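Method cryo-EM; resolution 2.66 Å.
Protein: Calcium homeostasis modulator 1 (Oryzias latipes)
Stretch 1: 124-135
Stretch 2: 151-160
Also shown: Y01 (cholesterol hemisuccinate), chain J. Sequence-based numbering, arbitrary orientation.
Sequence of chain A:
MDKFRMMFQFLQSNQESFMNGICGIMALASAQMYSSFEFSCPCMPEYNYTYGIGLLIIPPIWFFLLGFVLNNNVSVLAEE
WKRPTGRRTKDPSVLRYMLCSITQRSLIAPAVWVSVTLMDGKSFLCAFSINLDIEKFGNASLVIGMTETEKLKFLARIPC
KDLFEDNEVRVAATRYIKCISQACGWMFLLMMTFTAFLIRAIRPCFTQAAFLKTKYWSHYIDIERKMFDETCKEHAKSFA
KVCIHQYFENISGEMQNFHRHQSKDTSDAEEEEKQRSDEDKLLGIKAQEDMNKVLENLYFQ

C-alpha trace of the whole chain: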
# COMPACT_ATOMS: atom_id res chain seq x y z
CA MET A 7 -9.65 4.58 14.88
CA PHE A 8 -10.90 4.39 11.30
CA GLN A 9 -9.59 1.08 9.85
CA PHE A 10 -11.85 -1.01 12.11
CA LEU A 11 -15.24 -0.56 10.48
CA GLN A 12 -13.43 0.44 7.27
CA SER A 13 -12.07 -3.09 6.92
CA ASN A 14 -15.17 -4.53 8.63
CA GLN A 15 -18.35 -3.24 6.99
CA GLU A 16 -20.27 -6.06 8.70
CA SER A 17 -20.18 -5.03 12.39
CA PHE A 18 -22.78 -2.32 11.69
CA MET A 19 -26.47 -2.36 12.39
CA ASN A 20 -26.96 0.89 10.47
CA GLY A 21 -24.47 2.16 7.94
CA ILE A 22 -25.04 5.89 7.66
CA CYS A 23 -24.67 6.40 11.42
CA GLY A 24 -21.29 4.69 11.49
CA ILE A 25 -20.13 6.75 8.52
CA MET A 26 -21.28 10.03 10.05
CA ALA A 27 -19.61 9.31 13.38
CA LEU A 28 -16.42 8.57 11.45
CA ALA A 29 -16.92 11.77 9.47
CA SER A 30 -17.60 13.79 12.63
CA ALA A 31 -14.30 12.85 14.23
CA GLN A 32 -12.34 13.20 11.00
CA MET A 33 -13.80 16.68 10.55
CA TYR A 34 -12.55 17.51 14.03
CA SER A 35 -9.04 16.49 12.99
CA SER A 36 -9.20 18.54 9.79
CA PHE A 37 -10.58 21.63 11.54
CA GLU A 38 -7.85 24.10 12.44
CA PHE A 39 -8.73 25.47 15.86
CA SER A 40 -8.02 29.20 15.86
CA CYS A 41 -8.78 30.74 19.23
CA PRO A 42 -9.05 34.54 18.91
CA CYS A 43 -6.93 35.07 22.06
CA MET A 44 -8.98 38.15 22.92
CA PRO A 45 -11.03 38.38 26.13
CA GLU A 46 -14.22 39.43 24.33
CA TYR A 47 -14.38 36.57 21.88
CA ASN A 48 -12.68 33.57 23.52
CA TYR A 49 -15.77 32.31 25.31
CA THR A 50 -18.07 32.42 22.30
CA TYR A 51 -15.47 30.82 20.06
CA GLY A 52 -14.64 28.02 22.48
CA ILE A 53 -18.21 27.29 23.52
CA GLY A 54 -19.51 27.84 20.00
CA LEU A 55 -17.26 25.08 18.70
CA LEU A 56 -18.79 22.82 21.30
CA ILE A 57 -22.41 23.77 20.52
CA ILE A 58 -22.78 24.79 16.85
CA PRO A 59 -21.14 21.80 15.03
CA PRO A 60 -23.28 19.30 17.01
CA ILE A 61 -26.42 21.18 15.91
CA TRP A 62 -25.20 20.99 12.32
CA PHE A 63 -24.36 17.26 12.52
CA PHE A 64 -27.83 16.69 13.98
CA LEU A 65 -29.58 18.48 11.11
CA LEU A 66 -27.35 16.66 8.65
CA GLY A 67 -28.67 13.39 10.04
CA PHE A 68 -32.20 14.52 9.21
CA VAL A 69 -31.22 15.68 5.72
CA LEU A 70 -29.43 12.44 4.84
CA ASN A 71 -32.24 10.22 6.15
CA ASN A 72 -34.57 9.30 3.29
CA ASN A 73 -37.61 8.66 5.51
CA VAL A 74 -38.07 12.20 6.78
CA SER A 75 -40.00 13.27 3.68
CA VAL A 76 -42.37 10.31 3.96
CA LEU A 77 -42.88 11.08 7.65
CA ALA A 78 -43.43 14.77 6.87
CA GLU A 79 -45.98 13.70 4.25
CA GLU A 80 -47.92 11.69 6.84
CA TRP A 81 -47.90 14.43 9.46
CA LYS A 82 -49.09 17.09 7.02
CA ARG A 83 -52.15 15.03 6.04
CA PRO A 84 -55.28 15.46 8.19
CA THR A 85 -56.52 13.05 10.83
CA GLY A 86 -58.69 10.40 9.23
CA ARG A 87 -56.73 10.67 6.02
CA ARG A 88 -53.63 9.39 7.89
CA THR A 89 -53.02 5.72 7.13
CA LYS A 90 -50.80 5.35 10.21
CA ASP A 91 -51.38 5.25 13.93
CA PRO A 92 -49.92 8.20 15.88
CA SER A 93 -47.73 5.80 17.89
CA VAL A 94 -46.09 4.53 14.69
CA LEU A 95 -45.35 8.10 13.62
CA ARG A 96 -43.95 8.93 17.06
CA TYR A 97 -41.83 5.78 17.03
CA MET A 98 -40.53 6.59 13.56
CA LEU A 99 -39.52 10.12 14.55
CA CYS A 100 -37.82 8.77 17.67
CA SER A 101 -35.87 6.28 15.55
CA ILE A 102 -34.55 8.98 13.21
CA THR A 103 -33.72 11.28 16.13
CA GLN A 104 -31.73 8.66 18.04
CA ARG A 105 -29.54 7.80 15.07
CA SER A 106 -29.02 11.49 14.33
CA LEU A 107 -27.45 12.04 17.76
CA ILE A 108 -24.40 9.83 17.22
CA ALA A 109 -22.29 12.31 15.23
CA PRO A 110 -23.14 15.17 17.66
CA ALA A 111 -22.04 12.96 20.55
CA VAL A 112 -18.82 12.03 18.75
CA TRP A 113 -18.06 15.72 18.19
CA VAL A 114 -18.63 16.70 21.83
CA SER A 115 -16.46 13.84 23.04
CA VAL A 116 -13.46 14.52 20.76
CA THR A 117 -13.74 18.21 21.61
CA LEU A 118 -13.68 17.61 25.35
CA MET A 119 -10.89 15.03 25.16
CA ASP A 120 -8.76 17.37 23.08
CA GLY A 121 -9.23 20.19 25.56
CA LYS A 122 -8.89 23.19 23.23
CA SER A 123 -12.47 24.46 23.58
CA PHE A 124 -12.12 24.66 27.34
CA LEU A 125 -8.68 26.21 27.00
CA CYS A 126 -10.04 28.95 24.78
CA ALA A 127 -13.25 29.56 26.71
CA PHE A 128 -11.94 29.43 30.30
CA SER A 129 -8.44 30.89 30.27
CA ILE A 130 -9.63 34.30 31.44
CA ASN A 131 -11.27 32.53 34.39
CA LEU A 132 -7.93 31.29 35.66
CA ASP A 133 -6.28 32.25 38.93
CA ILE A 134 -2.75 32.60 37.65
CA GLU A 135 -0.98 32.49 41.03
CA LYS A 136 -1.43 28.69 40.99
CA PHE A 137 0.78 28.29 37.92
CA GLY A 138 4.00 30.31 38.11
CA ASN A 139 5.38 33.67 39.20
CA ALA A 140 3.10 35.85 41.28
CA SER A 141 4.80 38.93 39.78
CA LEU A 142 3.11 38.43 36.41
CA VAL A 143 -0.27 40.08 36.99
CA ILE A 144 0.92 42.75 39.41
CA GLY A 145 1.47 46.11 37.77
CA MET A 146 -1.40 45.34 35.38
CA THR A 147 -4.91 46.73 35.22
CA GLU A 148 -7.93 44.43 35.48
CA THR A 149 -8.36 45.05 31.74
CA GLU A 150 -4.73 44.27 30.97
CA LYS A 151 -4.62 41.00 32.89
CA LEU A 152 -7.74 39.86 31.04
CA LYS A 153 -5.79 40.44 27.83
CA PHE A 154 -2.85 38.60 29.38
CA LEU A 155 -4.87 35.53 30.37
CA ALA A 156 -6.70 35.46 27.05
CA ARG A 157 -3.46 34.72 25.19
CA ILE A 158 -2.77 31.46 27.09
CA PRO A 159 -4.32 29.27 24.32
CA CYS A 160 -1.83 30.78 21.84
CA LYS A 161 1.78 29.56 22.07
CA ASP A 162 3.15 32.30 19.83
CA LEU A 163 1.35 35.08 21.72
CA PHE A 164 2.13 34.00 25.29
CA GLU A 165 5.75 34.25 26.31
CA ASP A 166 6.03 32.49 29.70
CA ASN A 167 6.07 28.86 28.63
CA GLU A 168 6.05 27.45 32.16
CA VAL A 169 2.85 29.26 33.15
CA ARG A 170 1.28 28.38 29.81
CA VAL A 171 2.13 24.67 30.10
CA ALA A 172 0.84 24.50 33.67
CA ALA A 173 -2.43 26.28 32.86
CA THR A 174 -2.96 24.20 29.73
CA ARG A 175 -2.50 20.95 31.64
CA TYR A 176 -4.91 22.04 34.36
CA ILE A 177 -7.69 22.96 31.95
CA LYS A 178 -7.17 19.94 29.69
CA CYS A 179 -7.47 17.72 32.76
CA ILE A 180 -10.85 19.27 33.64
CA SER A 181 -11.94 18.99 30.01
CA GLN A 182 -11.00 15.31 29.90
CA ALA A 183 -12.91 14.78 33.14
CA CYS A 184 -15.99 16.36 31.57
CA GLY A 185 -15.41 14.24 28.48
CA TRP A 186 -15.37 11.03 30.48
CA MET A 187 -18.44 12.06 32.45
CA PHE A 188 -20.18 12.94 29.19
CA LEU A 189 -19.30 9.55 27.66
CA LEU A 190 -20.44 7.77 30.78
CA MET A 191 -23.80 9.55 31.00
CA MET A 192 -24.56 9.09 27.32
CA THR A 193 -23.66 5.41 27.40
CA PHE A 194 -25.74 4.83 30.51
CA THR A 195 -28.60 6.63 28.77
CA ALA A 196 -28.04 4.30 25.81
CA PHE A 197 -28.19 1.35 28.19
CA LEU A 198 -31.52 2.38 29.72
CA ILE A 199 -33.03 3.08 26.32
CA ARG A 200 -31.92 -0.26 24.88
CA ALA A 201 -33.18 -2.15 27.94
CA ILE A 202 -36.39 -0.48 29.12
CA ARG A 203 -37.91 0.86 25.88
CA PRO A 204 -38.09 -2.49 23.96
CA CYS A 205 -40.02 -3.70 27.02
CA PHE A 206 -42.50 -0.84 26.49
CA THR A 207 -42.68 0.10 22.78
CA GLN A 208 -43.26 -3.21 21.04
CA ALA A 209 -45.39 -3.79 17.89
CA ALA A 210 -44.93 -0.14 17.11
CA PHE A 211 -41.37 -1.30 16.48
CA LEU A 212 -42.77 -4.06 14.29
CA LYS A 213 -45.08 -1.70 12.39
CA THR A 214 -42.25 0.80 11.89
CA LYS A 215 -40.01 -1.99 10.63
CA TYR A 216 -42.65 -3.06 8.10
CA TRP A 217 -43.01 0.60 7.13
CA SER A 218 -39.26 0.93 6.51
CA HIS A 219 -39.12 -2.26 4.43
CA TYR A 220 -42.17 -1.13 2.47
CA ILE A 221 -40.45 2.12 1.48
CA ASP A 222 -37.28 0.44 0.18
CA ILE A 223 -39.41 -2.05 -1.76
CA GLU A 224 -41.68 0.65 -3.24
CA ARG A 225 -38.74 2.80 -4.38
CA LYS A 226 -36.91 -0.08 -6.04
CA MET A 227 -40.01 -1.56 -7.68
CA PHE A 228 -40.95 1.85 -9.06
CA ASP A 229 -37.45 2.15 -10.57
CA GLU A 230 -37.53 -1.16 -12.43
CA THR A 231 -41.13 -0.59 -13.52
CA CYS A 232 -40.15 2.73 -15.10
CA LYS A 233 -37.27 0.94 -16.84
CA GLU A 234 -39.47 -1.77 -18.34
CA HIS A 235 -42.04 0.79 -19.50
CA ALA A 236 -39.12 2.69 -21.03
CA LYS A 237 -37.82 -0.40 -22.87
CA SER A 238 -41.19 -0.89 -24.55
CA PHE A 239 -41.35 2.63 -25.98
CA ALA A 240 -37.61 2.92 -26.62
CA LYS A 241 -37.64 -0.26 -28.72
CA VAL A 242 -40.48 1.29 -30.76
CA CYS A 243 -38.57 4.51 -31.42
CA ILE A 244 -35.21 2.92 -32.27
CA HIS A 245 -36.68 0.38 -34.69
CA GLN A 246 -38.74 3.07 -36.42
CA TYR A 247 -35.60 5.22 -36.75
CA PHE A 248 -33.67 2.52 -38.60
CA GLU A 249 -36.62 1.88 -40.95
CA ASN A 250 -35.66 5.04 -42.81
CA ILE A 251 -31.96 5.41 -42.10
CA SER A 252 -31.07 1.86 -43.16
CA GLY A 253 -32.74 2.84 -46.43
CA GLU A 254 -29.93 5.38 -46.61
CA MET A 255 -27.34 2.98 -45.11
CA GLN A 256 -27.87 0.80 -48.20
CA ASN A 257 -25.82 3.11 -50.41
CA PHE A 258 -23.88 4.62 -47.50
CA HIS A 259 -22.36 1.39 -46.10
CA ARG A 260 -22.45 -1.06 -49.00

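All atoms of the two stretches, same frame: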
# COMPACT_ATOMS: atom_id res chain seq x y z
N PHE A 124 -12.16 24.16 25.98
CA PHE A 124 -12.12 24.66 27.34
C PHE A 124 -10.95 25.58 27.55
O PHE A 124 -11.03 26.50 28.37
CB PHE A 124 -12.05 23.56 28.39
CG PHE A 124 -13.36 22.93 28.74
CD1 PHE A 124 -14.48 23.12 27.96
CD2 PHE A 124 -13.52 22.29 29.95
CE1 PHE A 124 -15.67 22.58 28.31
CE2 PHE A 124 -14.72 21.76 30.31
CZ PHE A 124 -15.80 21.91 29.50
N LEU A 125 -9.84 25.34 26.86
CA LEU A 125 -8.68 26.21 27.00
C LEU A 125 -8.96 27.59 26.45
O LEU A 125 -8.56 28.59 27.05
CB LEU A 125 -7.48 25.59 26.31
CG LEU A 125 -6.16 26.34 26.43
CD1 LEU A 125 -5.68 26.42 27.85
CD2 LEU A 125 -5.15 25.67 25.56
N CYS A 126 -9.68 27.66 25.34
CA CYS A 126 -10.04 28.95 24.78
C CYS A 126 -11.08 29.64 25.64
O CYS A 126 -10.91 30.80 26.01
CB CYS A 126 -10.51 28.76 23.34
SG CYS A 126 -10.66 30.25 22.35
N ALA A 127 -12.13 28.93 26.04
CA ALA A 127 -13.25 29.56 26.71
C ALA A 127 -12.97 29.96 28.16
O ALA A 127 -13.60 30.89 28.65
CB ALA A 127 -14.46 28.64 26.68
N PHE A 128 -12.05 29.30 28.85
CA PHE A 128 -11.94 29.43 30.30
C PHE A 128 -10.59 29.94 30.76
O PHE A 128 -10.29 29.88 31.94
CB PHE A 128 -12.23 28.09 30.97
CG PHE A 128 -13.64 27.63 30.80
CD1 PHE A 128 -14.68 28.53 30.82
CD2 PHE A 128 -13.90 26.32 30.46
CE1 PHE A 128 -15.95 28.11 30.61
CE2 PHE A 128 -15.18 25.91 30.25
CZ PHE A 128 -16.20 26.81 30.32
N SER A 129 -9.75 30.43 29.85
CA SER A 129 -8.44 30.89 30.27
C SER A 129 -8.46 32.26 30.92
O SER A 129 -7.53 32.59 31.64
CB SER A 129 -7.48 30.90 29.09
OG SER A 129 -7.89 31.85 28.13
N ILE A 130 -9.50 33.06 30.70
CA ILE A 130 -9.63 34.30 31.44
C ILE A 130 -10.24 34.09 32.81
O ILE A 130 -10.27 35.02 33.62
CB ILE A 130 -10.48 35.36 30.71
CG1 ILE A 130 -11.89 34.86 30.51
CG2 ILE A 130 -9.87 35.74 29.40
CD1 ILE A 130 -12.82 35.92 30.07
N ASN A 131 -10.74 32.90 33.09
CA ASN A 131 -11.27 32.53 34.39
C ASN A 131 -10.22 31.93 35.29
O ASN A 131 -10.56 31.48 36.39
CB ASN A 131 -12.43 31.55 34.22
CG ASN A 131 -13.64 32.18 33.61
OD1 ASN A 131 -14.02 33.29 33.98
ND2 ASN A 131 -14.24 31.50 32.67
N LEU A 132 -8.97 31.89 34.86
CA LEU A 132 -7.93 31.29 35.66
C LEU A 132 -7.52 32.19 36.81
O LEU A 132 -7.79 33.39 36.82
CB LEU A 132 -6.71 30.97 34.81
CG LEU A 132 -6.86 29.77 33.90
CD1 LEU A 132 -5.68 29.69 33.01
CD2 LEU A 132 -6.96 28.54 34.73
N ASP A 133 -6.87 31.58 37.78
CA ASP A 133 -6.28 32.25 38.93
C ASP A 133 -4.79 31.98 38.80
O ASP A 133 -4.32 30.92 39.20
CB ASP A 133 -6.86 31.71 40.22
CG ASP A 133 -6.54 32.56 41.41
OD1 ASP A 133 -5.89 33.60 41.24
OD2 ASP A 133 -6.93 32.17 42.53
N ILE A 134 -4.05 32.93 38.23
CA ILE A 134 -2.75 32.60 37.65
C ILE A 134 -1.65 32.43 38.69
O ILE A 134 -0.55 31.99 38.36
CB ILE A 134 -2.42 33.68 36.60
CG1 ILE A 134 -1.51 33.12 35.52
CG2 ILE A 134 -1.80 34.88 37.25
CD1 ILE A 134 -2.14 32.00 34.73
N GLU A 135 -1.95 32.70 39.96
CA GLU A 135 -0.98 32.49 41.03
C GLU A 135 -0.76 31.02 41.34
O GLU A 135 0.17 30.69 42.09
CB GLU A 135 -1.44 33.23 42.28
CG GLU A 135 -1.23 34.72 42.22
CD GLU A 135 -2.31 35.47 41.47
OE1 GLU A 135 -3.29 34.85 41.03
OE2 GLU A 135 -2.16 36.70 41.30
N LYS A 151 -4.82 42.40 32.55
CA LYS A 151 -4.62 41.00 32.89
C LYS A 151 -5.66 40.10 32.24
O LYS A 151 -5.39 38.92 32.06
CB LYS A 151 -4.62 40.80 34.40
CG LYS A 151 -5.93 41.09 35.08
CD LYS A 151 -5.81 40.82 36.55
CE LYS A 151 -5.73 39.34 36.83
NZ LYS A 151 -7.01 38.65 36.52
N LEU A 152 -6.83 40.63 31.87
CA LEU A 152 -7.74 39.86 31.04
C LEU A 152 -7.18 39.65 29.64
O LEU A 152 -7.40 38.60 29.04
CB LEU A 152 -9.10 40.54 30.96
CG LEU A 152 -9.96 40.42 32.21
CD1 LEU A 152 -11.21 41.23 32.04
CD2 LEU A 152 -10.30 38.97 32.44
N LYS A 153 -6.47 40.64 29.11
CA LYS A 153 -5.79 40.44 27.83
C LYS A 153 -4.62 39.49 27.97
O LYS A 153 -4.28 38.79 27.01
CB LYS A 153 -5.31 41.76 27.26
CG LYS A 153 -6.41 42.70 26.84
CD LYS A 153 -5.82 43.96 26.27
CE LYS A 153 -6.90 44.95 25.94
NZ LYS A 153 -6.33 46.21 25.42
N PHE A 154 -3.98 39.48 29.14
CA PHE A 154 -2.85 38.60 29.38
C PHE A 154 -3.29 37.14 29.47
O PHE A 154 -2.66 36.26 28.88
CB PHE A 154 -2.14 39.04 30.65
CG PHE A 154 -0.95 38.22 31.02
CD1 PHE A 154 0.24 38.38 30.35
CD2 PHE A 154 -1.02 37.29 32.03
CE1 PHE A 154 1.33 37.62 30.68
CE2 PHE A 154 0.05 36.54 32.36
CZ PHE A 154 1.23 36.71 31.68
N LEU A 155 -4.36 36.88 30.21
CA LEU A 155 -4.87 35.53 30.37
C LEU A 155 -5.56 35.01 29.13
O LEU A 155 -5.64 33.80 28.95
CB LEU A 155 -5.86 35.48 31.53
CG LEU A 155 -5.31 35.73 32.92
CD1 LEU A 155 -6.43 35.75 33.91
CD2 LEU A 155 -4.31 34.67 33.27
N ALA A 156 -6.04 35.89 28.27
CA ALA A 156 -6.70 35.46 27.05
C ALA A 156 -5.73 34.89 26.03
O ALA A 156 -6.16 34.19 25.12
CB ALA A 156 -7.47 36.61 26.44
N ARG A 157 -4.44 35.17 26.16
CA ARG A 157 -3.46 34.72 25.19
C ARG A 157 -2.83 33.39 25.57
O ARG A 157 -1.99 32.89 24.81
CB ARG A 157 -2.39 35.78 25.02
CG ARG A 157 -2.93 37.07 24.43
CD ARG A 157 -1.83 38.02 24.00
NE ARG A 157 -1.05 38.53 25.12
CZ ARG A 157 -1.28 39.68 25.75
NH1 ARG A 157 -2.28 40.46 25.36
NH2 ARG A 157 -0.51 40.05 26.75
N ILE A 158 -3.23 32.82 26.71
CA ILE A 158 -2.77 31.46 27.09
C ILE A 158 -3.04 30.37 26.06
O ILE A 158 -2.14 29.55 25.85
CB ILE A 158 -3.31 31.12 28.49
CG1 ILE A 158 -2.59 31.95 29.54
CG2 ILE A 158 -3.19 29.65 28.84
CD1 ILE A 158 -3.16 31.85 30.91
N PRO A 159 -4.19 30.31 25.35
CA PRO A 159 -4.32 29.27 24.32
C PRO A 159 -3.40 29.41 23.12
O PRO A 159 -3.38 28.50 22.29
CB PRO A 159 -5.78 29.40 23.89
CG PRO A 159 -6.42 30.01 24.95
CD PRO A 159 -5.50 30.95 25.55
N CYS A 160 -2.66 30.49 23.00
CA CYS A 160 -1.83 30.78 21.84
C CYS A 160 -0.37 30.70 22.27
O CYS A 160 0.07 31.48 23.11
CB CYS A 160 -2.18 32.16 21.30
SG CYS A 160 -3.90 32.33 20.72
CAA Y01 J . -24.39 20.09 25.75
CBA Y01 J . -22.95 19.76 25.38
CAB Y01 J . -22.62 20.29 24.00
CAN Y01 J . -21.98 20.29 26.44
CAJ Y01 J . -21.96 21.78 26.62
CAO Y01 J . -21.43 22.18 27.98
CBB Y01 J . -21.31 23.69 28.25
CAC Y01 J . -22.54 24.41 27.71
CBE Y01 J . -21.07 23.93 29.75
CAP Y01 J . -20.06 22.91 30.35
CAQ Y01 J . -19.08 23.70 31.23
CBG Y01 J . -19.91 24.92 31.61
CBI Y01 J . -20.58 25.32 30.28
CAE Y01 J . -19.58 25.92 29.29
CAU Y01 J . -21.64 26.36 30.67
CAS Y01 J . -21.04 27.57 31.39
CBF Y01 J . -20.18 27.22 32.62
CBD Y01 J . -19.21 26.07 32.31
CAK Y01 J . -18.52 25.61 33.59
CAI Y01 J . -17.91 26.78 34.29
CAZ Y01 J . -18.25 28.04 34.06
CAV Y01 J . -17.50 29.17 34.73
CBH Y01 J . -19.44 28.46 33.20
CAD Y01 J . -18.92 29.38 32.08
CAT Y01 J . -20.36 29.28 34.14
CAR Y01 J . -19.63 30.43 34.85
CBC Y01 J . -18.43 29.95 35.64
OAW Y01 J . -17.69 31.09 36.16
CAY Y01 J . -16.75 30.87 37.08
OAG Y01 J . -16.67 29.87 37.73
CAM Y01 J . -15.78 32.01 37.19
CAL Y01 J . -14.60 31.73 38.09
CAX Y01 J . -13.61 32.87 38.24
OAH Y01 J . -13.85 33.95 37.65
OAF Y01 J . -12.59 32.68 38.94

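What polar contact ties the two stretches together? There is a single hydrogen bond across the contact, from Ser-129 OG to Leu-155 O, at 3.1 Å. Ser-129 points its CA-to-CB bond toward the second stretch, and its p rotamer (chi1 65°) places the hydroxyl within reach of that carbonyl. The carbonyl has capacity to spare: within its own stretch it receives only a weak bond from Ile-158 N, 3.4 Å from Leu-155 O, which closes a type I turn. A serine suits this buried position because it is small enough to sit close to the opposing backbone, with its OG 4.0 Å from Ala-156 CA and 3.6 Å from Pro-159 CD, yet still carries a donor.

How does Pro-159 fit against the helix of stretch 1? Its CA-to-CB bond points toward stretch 1, and its ring, puckered C-gamma exo, packs on Leu-125 and Cys-126. Pro-159 CG stands 3.3 Å from Leu-125 O and 3.8 Å from Cys-126 CA, so the ring packs on backbone as well as on side chain. Leu-125, with chi1 t and chi2 p, brings its CG to 4.0 Å from Pro-159 CG and extends CD1 to 4.2 Å from Ile-158 CG2. One leucine thus touches two successive residues of the turn. Proline is well suited here: its compact ring offers an apolar surface, and the ring itself restrains phi, which is -67° in this turn.

What do Leu-155 and Ile-158 meet beyond the serine? They share Ile-134 as a neighbor, and all three side chains are buried. Leu-155, in the extended mt rotamer, sends CD2 to 3.7 Å from Ile-134 CD1, while its CD1 lies 3.9 Å from Ile-130 O and 4.0 Å from Leu-132 O. The same residue therefore offers its carbonyl to Ser-129 and its branched side chain to the chain that follows. Ile-158 is also mt, and its CD1 reaches 4.0 Å from Ile-134 CD1 and 3.9 Å from Leu-132 CD1. Ile-134 meets both through its CD1, carried there by chi1 -153° and chi2 63°. Branched aliphatic side chains suit this buried cluster, where methyl groups meet methyl groups and no polar partner is needed.

Why does Ile-130 make so much contact although its CA-to-CB bond points sideways? The backbones are close, with Ile-130 CA only 5.0 Å from Leu-155 CA, and the beta-branched side chain begins spreading at CB. With chi1 at p and chi2 at t, CG2 lies 3.9 Å from Ala-156 CB and 3.8 Å from Leu-152 O, and CB itself is 4.0 Å from Leu-152 CD2. Leu-152 also starts sideways, but its mt conformation brings the end of the side chain nearer to stretch 1. The short methyl of Ala-156 matches the close approach at this point. Altogether the contact buries 544 Å², summed over both sides; it combines one hydrogen bond with a series of apolar side-chain contacts.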